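PDB 2GFI: phytase from Debaryomyces castellii, which hydrolyses phosphate from phytate (inositol hexakisphosphate) as a 3-phytase of the histidine acid phosphatase family. Local coordinates for residues A[230-235]-A[247-252]; A[235-240]-A[274-279]. All blocks are in the same frame, centred on the assembly; numbering follows the deposited sequence.

Both contacts are built on helix 229-241, which meets the starts of the next two helices of the chain on different stretches of its length. In contact 1 its residues 230-235 pack on the first turn of helix 249-266; in contact 2 its residues 235-240 meet the loop before and first turn of helix 277-295. Along the chain both segments of helix 229-241 come first, then 247-252, then 274-279, so the contacts interleave. Their centres lie about 8 Å apart, away from the predicted catalytic residues His70 and Asp333. Leu235 belongs to both ranges but packs in contact 1. Val252 CG1 lies 3.6 Å from Phe275 CE1, so three successive helices form one continuous peripheral cluster.

Contact 1. Residues A[230-235]-A[247-252]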
# COMPACT_ATOMS: atom_id res chain seq x y z
N TYR A 230 -17.30 -4.77 -28.55
CA TYR A 230 -17.29 -4.12 -27.25
C TYR A 230 -17.51 -2.62 -27.42
O TYR A 230 -18.05 -1.98 -26.54
CB TYR A 230 -15.97 -4.43 -26.51
CG TYR A 230 -14.77 -3.68 -27.03
CD1 TYR A 230 -14.41 -2.46 -26.47
CD2 TYR A 230 -14.00 -4.18 -28.07
CE1 TYR A 230 -13.29 -1.76 -26.93
CE2 TYR A 230 -12.87 -3.50 -28.53
CZ TYR A 230 -12.54 -2.28 -27.96
OH TYR A 230 -11.47 -1.55 -28.42
N LEU A 231 -17.10 -2.07 -28.56
CA LEU A 231 -17.31 -0.65 -28.87
C LEU A 231 -18.79 -0.35 -29.05
O LEU A 231 -19.31 0.61 -28.48
CB LEU A 231 -16.50 -0.20 -30.09
CG LEU A 231 -14.97 -0.26 -29.91
CD1 LEU A 231 -14.33 -0.10 -31.27
CD2 LEU A 231 -14.45 0.79 -28.91
N THR A 232 -19.47 -1.22 -29.78
CA THR A 232 -20.89 -1.10 -29.98
C THR A 232 -21.63 -1.20 -28.67
O THR A 232 -22.56 -0.41 -28.41
CB THR A 232 -21.33 -2.18 -30.91
OG1 THR A 232 -20.59 -2.04 -32.13
CG2 THR A 232 -22.79 -1.95 -31.32
N LYS A 233 -21.22 -2.13 -27.82
CA LYS A 233 -21.88 -2.30 -26.55
C LYS A 233 -21.65 -1.08 -25.69
O LYS A 233 -22.58 -0.61 -25.04
CB LYS A 233 -21.42 -3.57 -25.82
CG LYS A 233 -21.76 -4.87 -26.56
CD LYS A 233 -21.09 -6.06 -25.89
CE LYS A 233 -21.83 -7.35 -26.19
NZ LYS A 233 -21.45 -7.84 -27.55
N ALA A 234 -20.43 -0.56 -25.71
CA ALA A 234 -20.13 0.60 -24.88
C ALA A 234 -21.02 1.76 -25.36
O ALA A 234 -21.75 2.34 -24.57
CB ALA A 234 -18.66 0.95 -24.94
N LEU A 235 -20.99 2.03 -26.67
CA LEU A 235 -21.82 3.03 -27.31
C LEU A 235 -23.30 2.88 -26.97
O LEU A 235 -23.95 3.84 -26.57
CB LEU A 235 -21.62 2.99 -28.83
CG LEU A 235 -22.27 4.12 -29.65
CD1 LEU A 235 -21.82 5.52 -29.15
CD2 LEU A 235 -21.95 3.94 -31.09
N ILE A 247 -22.61 9.73 -31.52
CA ILE A 247 -21.20 9.45 -31.69
C ILE A 247 -21.07 8.05 -32.23
O ILE A 247 -22.01 7.24 -32.13
CB ILE A 247 -20.38 9.65 -30.37
CG1 ILE A 247 -20.80 8.65 -29.28
CG2 ILE A 247 -20.45 11.12 -29.86
CD1 ILE A 247 -19.92 8.71 -28.00
N THR A 248 -19.91 7.77 -32.81
CA THR A 248 -19.61 6.46 -33.39
C THR A 248 -18.76 5.58 -32.48
O THR A 248 -18.24 6.02 -31.44
CB THR A 248 -18.88 6.64 -34.74
OG1 THR A 248 -17.70 7.41 -34.53
CG2 THR A 248 -19.70 7.54 -35.72
N GLU A 249 -18.63 4.33 -32.92
CA GLU A 249 -17.75 3.33 -32.35
C GLU A 249 -16.31 3.82 -32.42
O GLU A 249 -15.58 3.64 -31.46
CB GLU A 249 -17.87 2.04 -33.12
CG GLU A 249 -18.94 1.12 -32.58
CD GLU A 249 -20.27 1.23 -33.29
OE1 GLU A 249 -20.53 2.27 -33.93
OE2 GLU A 249 -21.06 0.26 -33.21
N ASP A 250 -15.95 4.45 -33.55
CA ASP A 250 -14.70 5.16 -33.75
C ASP A 250 -14.43 6.21 -32.69
O ASP A 250 -13.32 6.32 -32.22
CB ASP A 250 -14.68 5.87 -35.13
CG ASP A 250 -13.33 6.59 -35.44
OD1 ASP A 250 -12.28 5.87 -35.38
OD2 ASP A 250 -13.21 7.85 -35.77
N ASP A 251 -15.44 7.02 -32.38
CA ASP A 251 -15.38 8.00 -31.30
C ASP A 251 -15.07 7.36 -29.95
O ASP A 251 -14.16 7.78 -29.26
CB ASP A 251 -16.69 8.78 -31.23
CG ASP A 251 -16.94 9.61 -32.49
OD1 ASP A 251 -15.96 9.90 -33.23
OD2 ASP A 251 -18.08 10.00 -32.84
N VAL A 252 -15.86 6.34 -29.62
CA VAL A 252 -15.73 5.57 -28.41
C VAL A 252 -14.32 4.98 -28.33
O VAL A 252 -13.67 5.07 -27.32
CB VAL A 252 -16.80 4.46 -28.33
CG1 VAL A 252 -16.60 3.59 -27.07
CG2 VAL A 252 -18.22 5.06 -28.34
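Leu235 and Val252 pack against each other at the buried centre of this helix-helix contact, CD1 of Leu235 lying 3.7 Å from CG2 of Val252. The same leucine methyl presses on Ile247: Leu235 CD1 is 3.3 Å from Ile247 CG1, tighter than a usual van der Waals contact. Chi1 of Leu235 (-171°) sets its CG anti to the backbone N, where it comes 4.0 Å from Ile247 O. The other methyl, CD2, lies beside OE1 of Glu249. The second branch of Val252, CG1, touches both Leu231 CD2 and Ala234 CB, so the valine spans one turn of helix 229-241.

At the partly exposed border of the contact, Glu249 lays its CG 3.7 Å from Leu231 CB. Its chain then bends at chi2 (96°), and Thr232 OG1 donates a hydrogen bond to Glu249 OE2 at 2.6 Å, on the anti lone pair of that oxygen. One carboxylate thus borders the apolar patch with one oxygen and ties the neighbouring helix with the other.

Behind this shell, a capping box fixes the start of helix 249-266. Asp251 N donates to Thr248 OG1 at 3.1 Å, and Thr248 N returns a bond to Asp251 OD2 at 2.9 Å. The latter oxygen also forms a salt bridge with Lys89 of helix 77-91, while Phe275 covers Ala234. The whole is the capped N-terminal turn of helix 249-266 packed against the helix that precedes it, in the helical outer part of the histidine phosphatase fold.

Contact 2. Residues A[235-240]-A[274-279]; sequences LNRFKA and IFTNEE
A bidentate salt bridge beside an aromatic-aliphatic patch joins helix 229-241 to the loop and first turn leading into helix 277-295. The Arg237 chain, extended as far as CD, bends at chi3 (63°), swinging NE toward Glu279. Arg237 and Glu279 meet tip to tip, their flat groups nearly coplanar at 22°. Arg237 NH1 donates to Glu279 OE2 at 2.8 Å and Arg237 NH2 to Glu279 OE1 at 2.9 Å, each bond using a syn lone pair. Arg237 NH2 also reaches Ile274 O at 2.9 Å, close to the guanidinium plane, while CG2 of Thr276 lies over one face.

Alongside, the Phe238 ring turns its edge to Ile274 O, and its CZ sits 3.6 Å from Ile274 CD1 and 4.0 Å from Phe275 CE1. Phe275 in turn stacks on Phe256 of helix 249-266.

Thr276 N donates to Glu279 OE1 at 2.9 Å from above the carboxylate plane, and Glu279 N to Thr276 OG1, a capping box. Glu100 takes Arg237 NE, so two acids share one cation. An alanine in place of Arg237 would probably leave the Glu279 and Glu100 carboxylates without their shared cation and Ile274 O without this donor. The two-nitrogen grip and the Thr276 N-H bond probably favour the charged form of Glu279 while it completes the capping box.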
# COMPACT_ATOMS: atom_id res chain seq x y z
N LEU A 235 -20.99 2.03 -26.67
CA LEU A 235 -21.82 3.03 -27.31
C LEU A 235 -23.30 2.88 -26.97
O LEU A 235 -23.95 3.84 -26.57
CB LEU A 235 -21.62 2.99 -28.83
CG LEU A 235 -22.27 4.12 -29.65
CD1 LEU A 235 -21.82 5.52 -29.15
CD2 LEU A 235 -21.95 3.94 -31.09
N ASN A 236 -23.84 1.68 -27.12
CA ASN A 236 -25.24 1.46 -26.79
C ASN A 236 -25.51 1.77 -25.35
O ASN A 236 -26.59 2.25 -25.04
CB ASN A 236 -25.69 0.03 -27.10
CG ASN A 236 -25.70 -0.26 -28.55
OD1 ASN A 236 -25.74 0.65 -29.36
ND2 ASN A 236 -25.62 -1.52 -28.91
N ARG A 237 -24.55 1.52 -24.47
CA ARG A 237 -24.73 1.88 -23.07
C ARG A 237 -24.82 3.40 -22.89
O ARG A 237 -25.63 3.91 -22.11
CB ARG A 237 -23.63 1.29 -22.19
CG ARG A 237 -23.87 1.43 -20.71
CD ARG A 237 -22.82 0.65 -19.86
NE ARG A 237 -21.46 1.17 -20.05
CZ ARG A 237 -20.46 0.56 -20.70
NH1 ARG A 237 -20.61 -0.65 -21.25
NH2 ARG A 237 -19.27 1.19 -20.79
N PHE A 238 -23.99 4.11 -23.63
CA PHE A 238 -23.94 5.57 -23.57
C PHE A 238 -25.24 6.12 -24.12
O PHE A 238 -25.82 7.06 -23.56
CB PHE A 238 -22.73 6.07 -24.37
CG PHE A 238 -21.40 5.60 -23.81
CD1 PHE A 238 -21.31 5.12 -22.49
CD2 PHE A 238 -20.26 5.61 -24.59
CE1 PHE A 238 -20.11 4.68 -21.97
CE2 PHE A 238 -19.05 5.18 -24.08
CZ PHE A 238 -18.96 4.70 -22.77
N LYS A 239 -25.73 5.49 -25.19
CA LYS A 239 -26.98 5.92 -25.84
C LYS A 239 -28.16 5.66 -24.94
O LYS A 239 -29.05 6.50 -24.86
CB LYS A 239 -27.18 5.22 -27.19
CG LYS A 239 -26.23 5.73 -28.25
CD LYS A 239 -26.45 5.04 -29.60
CE LYS A 239 -25.62 5.71 -30.67
NZ LYS A 239 -25.65 4.95 -31.97
N ALA A 240 -28.14 4.54 -24.22
CA ALA A 240 -29.25 4.13 -23.35
C ALA A 240 -29.55 5.18 -22.28
O ALA A 240 -30.72 5.40 -21.90
CB ALA A 240 -28.94 2.76 -22.70
N ILE A 274 -15.72 5.71 -17.89
CA ILE A 274 -16.89 5.33 -18.70
C ILE A 274 -16.79 3.90 -19.21
O ILE A 274 -17.72 3.37 -19.80
CB ILE A 274 -17.06 6.32 -19.87
CG1 ILE A 274 -15.97 6.11 -20.92
CG2 ILE A 274 -17.10 7.77 -19.33
CD1 ILE A 274 -16.19 6.92 -22.22
N PHE A 275 -15.64 3.26 -18.98
CA PHE A 275 -15.44 1.90 -19.50
C PHE A 275 -15.38 0.85 -18.41
O PHE A 275 -14.93 1.13 -17.27
CB PHE A 275 -14.19 1.83 -20.40
CG PHE A 275 -14.32 2.63 -21.65
CD1 PHE A 275 -15.33 2.33 -22.58
CD2 PHE A 275 -13.45 3.69 -21.91
CE1 PHE A 275 -15.46 3.04 -23.73
CE2 PHE A 275 -13.59 4.42 -23.08
CZ PHE A 275 -14.59 4.09 -23.99
N THR A 276 -15.80 -0.36 -18.76
CA THR A 276 -15.65 -1.51 -17.89
C THR A 276 -14.28 -2.09 -18.10
O THR A 276 -13.68 -1.86 -19.15
CB THR A 276 -16.70 -2.59 -18.20
OG1 THR A 276 -16.52 -3.08 -19.53
CG2 THR A 276 -18.14 -2.00 -18.12
N ASN A 277 -13.79 -2.86 -17.12
CA ASN A 277 -12.51 -3.58 -17.27
C ASN A 277 -12.49 -4.40 -18.55
O ASN A 277 -11.49 -4.45 -19.27
CB ASN A 277 -12.27 -4.49 -16.06
CG ASN A 277 -11.92 -3.72 -14.83
OD1 ASN A 277 -12.41 -2.61 -14.62
ND2 ASN A 277 -11.04 -4.29 -14.00
N GLU A 278 -13.61 -5.04 -18.83
CA GLU A 278 -13.70 -5.91 -19.98
C GLU A 278 -13.51 -5.12 -21.30
O GLU A 278 -12.93 -5.63 -22.23
CB GLU A 278 -15.00 -6.69 -19.89
CG GLU A 278 -15.51 -7.24 -21.21
CD GLU A 278 -16.67 -8.20 -21.02
OE1 GLU A 278 -17.52 -7.97 -20.11
OE2 GLU A 278 -16.71 -9.19 -21.79
N GLU A 279 -13.93 -3.86 -21.34
CA GLU A 279 -13.73 -3.03 -22.52
C GLU A 279 -12.29 -2.59 -22.62
O GLU A 279 -11.72 -2.64 -23.70
CB GLU A 279 -14.69 -1.84 -22.51
CG GLU A 279 -16.11 -2.29 -22.78
CD GLU A 279 -17.20 -1.43 -22.16
OE1 GLU A 279 -16.93 -0.46 -21.38
OE2 GLU A 279 -18.38 -1.77 -22.46